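Local coordinates for Lmo0547 protein (Listeria monocytogenes, PDB 4R9N), which probably acts as a SorC-family transcriptional regulator, its putative sugar-binding domain likely sensing a carbohydrate effector that tunes DNA binding, at residues K112-A116 / Y134-L139. Sequence-based numbering, arbitrary orientation. Where two conformers were deposited one is given.
Sequences KYLYA and YISEVL
L114 packs its two methyls against V138 and L139 of the helix. Its chi1 of -165°, with CG anti to the backbone N, carries the branch toward them: CD1 settles against V138 CG1 at 3.8 Å, while CD2 meets L139 CD2 at 4.0 Å, the two leucines crossing at about a right angle. V138 works in two directions, since its CG2 also comes 4.0 Å from K112 CB and lies over one face of the Y134 ring, toward the rim. Farther along the loop, I135 CD1 packs against the inverse gamma turn centred on Y115, 3.4 Å from Y115 O and 4.0 Å from A116 CB. Toward solvent, where Y115 is exposed and Y134 partly so, the contact is looser. There the Y134 hydroxyl takes a weak but nearly straight bond from Y113 N (3.4 Å, 174°), with K112 CD also beside that oxygen. The Y115 and Y134 rings meet obliquely, but modelled too close to trust in detail. K112 NZ leads off toward E141, a long, weak ion pair. Strand 79-82 adds to the packing, I81 touching K112 and V138, P82 touching L114. The contact thus lays helix 133-143 against the loop leaving strand 110-111, outermost in the chain's parallel, Rossmann-like sheet.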
ATOM      1  N   LYS A 112       4.803   9.077  13.804  1.00 22.07           N
ATOM      2  CA  LYS A 112       4.016   8.541  14.871  1.00 22.84           C
ATOM      3  C   LYS A 112       4.167   7.035  14.837  1.00 22.73           C
ATOM      4  O   LYS A 112       4.581   6.474  13.864  1.00 19.11           O
ATOM      5  CB  LYS A 112       2.536   8.971  14.732  1.00 27.08           C
ATOM      6  CG  LYS A 112       2.301  10.483  14.915  1.00 32.36           C
ATOM      7  CD  LYS A 112       2.832  10.948  16.274  1.00 39.32           C
ATOM      8  CE  LYS A 112       2.101  12.169  16.819  1.00 45.49           C
ATOM      9  NZ  LYS A 112       2.065  13.197  15.753  1.00 47.84           N
ATOM     10  N   TYR A 113       3.879   6.384  15.952  1.00 22.87           N
ATOM     11  CA  TYR A 113       3.990   4.914  16.091  0.60 24.63           C
ATOM     12  C   TYR A 113       2.585   4.410  16.355  1.00 25.33           C
ATOM     13  O   TYR A 113       1.861   5.033  17.130  1.00 24.33           O
ATOM     14  CB  TYR A 113       4.895   4.602  17.302  0.60 27.74           C
ATOM     15  CG  TYR A 113       5.446   3.186  17.349  0.60 29.26           C
ATOM     16  CD1 TYR A 113       6.567   2.828  16.608  0.60 29.92           C
ATOM     17  CD2 TYR A 113       4.852   2.195  18.174  0.60 31.28           C
ATOM     18  CE1 TYR A 113       7.073   1.527  16.680  0.60 30.86           C
ATOM     19  CE2 TYR A 113       5.345   0.900  18.220  0.60 28.48           C
ATOM     20  CZ  TYR A 113       6.454   0.595  17.450  0.60 28.37           C
ATOM     21  OH  TYR A 113       6.917  -0.658  17.403  0.60 27.69           O
ATOM     22  N   LEU A 114       2.210   3.300  15.763  1.00 24.45           N
ATOM     23  CA  LEU A 114       0.909   2.736  16.005  1.00 28.04           C
ATOM     24  C   LEU A 114       1.156   1.647  17.038  1.00 33.09           C
ATOM     25  O   LEU A 114       1.619   0.626  16.721  1.00 29.11           O
ATOM     26  CB  LEU A 114       0.289   2.269  14.681  1.00 26.41           C
ATOM     27  CG  LEU A 114      -1.165   1.973  14.624  1.00 30.05           C
ATOM     28  CD1 LEU A 114      -2.020   2.950  15.454  1.00 32.11           C
ATOM     29  CD2 LEU A 114      -1.644   1.947  13.193  1.00 26.42           C
ATOM     30  N   TYR A 115       0.877   1.965  18.300  1.00 40.67           N
ATOM     31  CA  TYR A 115       1.112   1.073  19.428  1.00 43.58           C
ATOM     32  C   TYR A 115       0.087  -0.133  19.482  1.00 40.87           C
ATOM     33  O   TYR A 115      -0.747  -0.187  20.434  1.00 40.75           O
ATOM     34  CB  TYR A 115       1.113   1.959  20.717  1.00 48.99           C
ATOM     35  CG  TYR A 115       2.322   2.956  20.835  1.00 53.88           C
ATOM     36  CD1 TYR A 115       3.632   2.505  20.768  1.00 53.72           C
ATOM     37  CD2 TYR A 115       2.145   4.310  21.032  1.00 56.37           C
ATOM     38  CE1 TYR A 115       4.720   3.371  20.863  1.00 54.86           C
ATOM     39  CE2 TYR A 115       3.241   5.201  21.124  1.00 58.31           C
ATOM     40  CZ  TYR A 115       4.529   4.722  21.029  1.00 57.00           C
ATOM     41  OH  TYR A 115       5.650   5.558  21.103  1.00 52.57           O
ATOM     42  N   ALA A 116       0.107  -1.062  18.490  1.00 32.81           N
ATOM     43  CA  ALA A 116      -0.946  -2.127  18.397  1.00 31.00           C
ATOM     44  C   ALA A 116      -0.607  -3.152  17.337  1.00 32.15           C
ATOM     45  O   ALA A 116       0.145  -2.833  16.401  1.00 33.63           O
ATOM     46  CB  ALA A 116      -2.302  -1.499  18.103  1.00 30.08           C
ATOM     47  N   TYR A 134      -4.019   6.902  22.523  1.00 39.73           N
ATOM     48  CA  TYR A 134      -2.933   7.162  21.563  1.00 41.46           C
ATOM     49  C   TYR A 134      -3.145   6.335  20.305  1.00 33.89           C
ATOM     50  O   TYR A 134      -2.860   6.840  19.221  1.00 34.58           O
ATOM     51  CB  TYR A 134      -1.502   7.120  22.142  1.00 49.01           C
ATOM     52  CG  TYR A 134      -0.341   7.581  21.178  1.00 57.44           C
ATOM     53  CD1 TYR A 134       0.068   8.938  21.004  1.00 60.66           C
ATOM     54  CD2 TYR A 134       0.374   6.639  20.484  1.00 62.79           C
ATOM     55  CE1 TYR A 134       1.146   9.282  20.129  1.00 60.56           C
ATOM     56  CE2 TYR A 134       1.431   6.964  19.618  1.00 60.39           C
ATOM     57  CZ  TYR A 134       1.846   8.258  19.428  1.00 58.82           C
ATOM     58  OH  TYR A 134       2.939   8.391  18.520  1.00 44.23           O
ATOM     59  N   ILE A 135      -3.734   5.142  20.393  1.00 28.30           N
ATOM     60  CA  ILE A 135      -4.041   4.406  19.169  1.00 25.86           C
ATOM     61  C   ILE A 135      -5.065   5.170  18.327  1.00 26.12           C
ATOM     62  O   ILE A 135      -4.891   5.390  17.115  1.00 21.33           O
ATOM     63  CB  ILE A 135      -4.589   3.039  19.507  1.00 27.26           C
ATOM     64  CG1 ILE A 135      -3.451   2.237  20.124  1.00 30.48           C
ATOM     65  CG2 ILE A 135      -5.135   2.372  18.285  1.00 26.47           C
ATOM     66  CD1 ILE A 135      -3.903   0.979  20.789  1.00 33.89           C
ATOM     67  N   SER A 136      -6.153   5.590  18.982  1.00 23.87           N
ATOM     68  CA  SER A 136      -7.186   6.321  18.281  0.70 26.57           C
ATOM     69  C   SER A 136      -6.590   7.585  17.624  1.00 24.36           C
ATOM     70  O   SER A 136      -6.944   7.910  16.514  1.00 25.12           O
ATOM     71  CB  SER A 136      -8.342   6.728  19.224  0.70 28.48           C
ATOM     72  OG  SER A 136      -9.375   7.324  18.438  0.70 33.59           O
ATOM     73  N   GLU A 137      -5.711   8.304  18.309  1.00 26.25           N
ATOM     74  CA  GLU A 137      -5.197   9.518  17.692  0.60 26.88           C
ATOM     75  C   GLU A 137      -4.320   9.256  16.484  1.00 26.00           C
ATOM     76  O   GLU A 137      -4.402  10.006  15.495  1.00 22.71           O
ATOM     77  CB  GLU A 137      -4.461  10.430  18.657  0.60 32.27           C
ATOM     78  CG  GLU A 137      -3.662  11.566  17.966  0.60 36.71           C
ATOM     79  CD  GLU A 137      -4.437  12.547  17.023  0.60 40.42           C
ATOM     80  OE1 GLU A 137      -5.541  12.276  16.461  0.60 39.47           O
ATOM     81  OE2 GLU A 137      -3.883  13.652  16.801  0.60 43.98           O
ATOM     82  N   VAL A 138      -3.519   8.195  16.520  1.00 21.15           N
ATOM     83  CA  VAL A 138      -2.733   7.873  15.338  1.00 20.20           C
ATOM     84  C   VAL A 138      -3.620   7.384  14.184  1.00 19.21           C
ATOM     85  O   VAL A 138      -3.332   7.728  13.025  1.00 19.52           O
ATOM     86  CB  VAL A 138      -1.610   6.894  15.705  1.00 19.30           C
ATOM     87  CG1 VAL A 138      -0.854   6.458  14.447  1.00 20.12           C
ATOM     88  CG2 VAL A 138      -0.639   7.581  16.672  1.00 21.73           C
ATOM     89  N   LEU A 139      -4.651   6.593  14.455  1.00 18.38           N
ATOM     90  CA  LEU A 139      -5.572   6.224  13.417  1.00 18.82           C
ATOM     91  C   LEU A 139      -6.208   7.462  12.811  1.00 19.97           C
ATOM     92  O   LEU A 139      -6.374   7.526  11.598  1.00 19.27           O
ATOM     93  CB  LEU A 139      -6.637   5.234  13.881  1.00 20.55           C
ATOM     94  CG  LEU A 139      -6.148   3.849  14.321  1.00 22.41           C
ATOM     95  CD1 LEU A 139      -7.307   3.049  14.940  1.00 23.22           C
ATOM     96  CD2 LEU A 139      -5.494   3.153  13.145  1.00 22.33           C
TER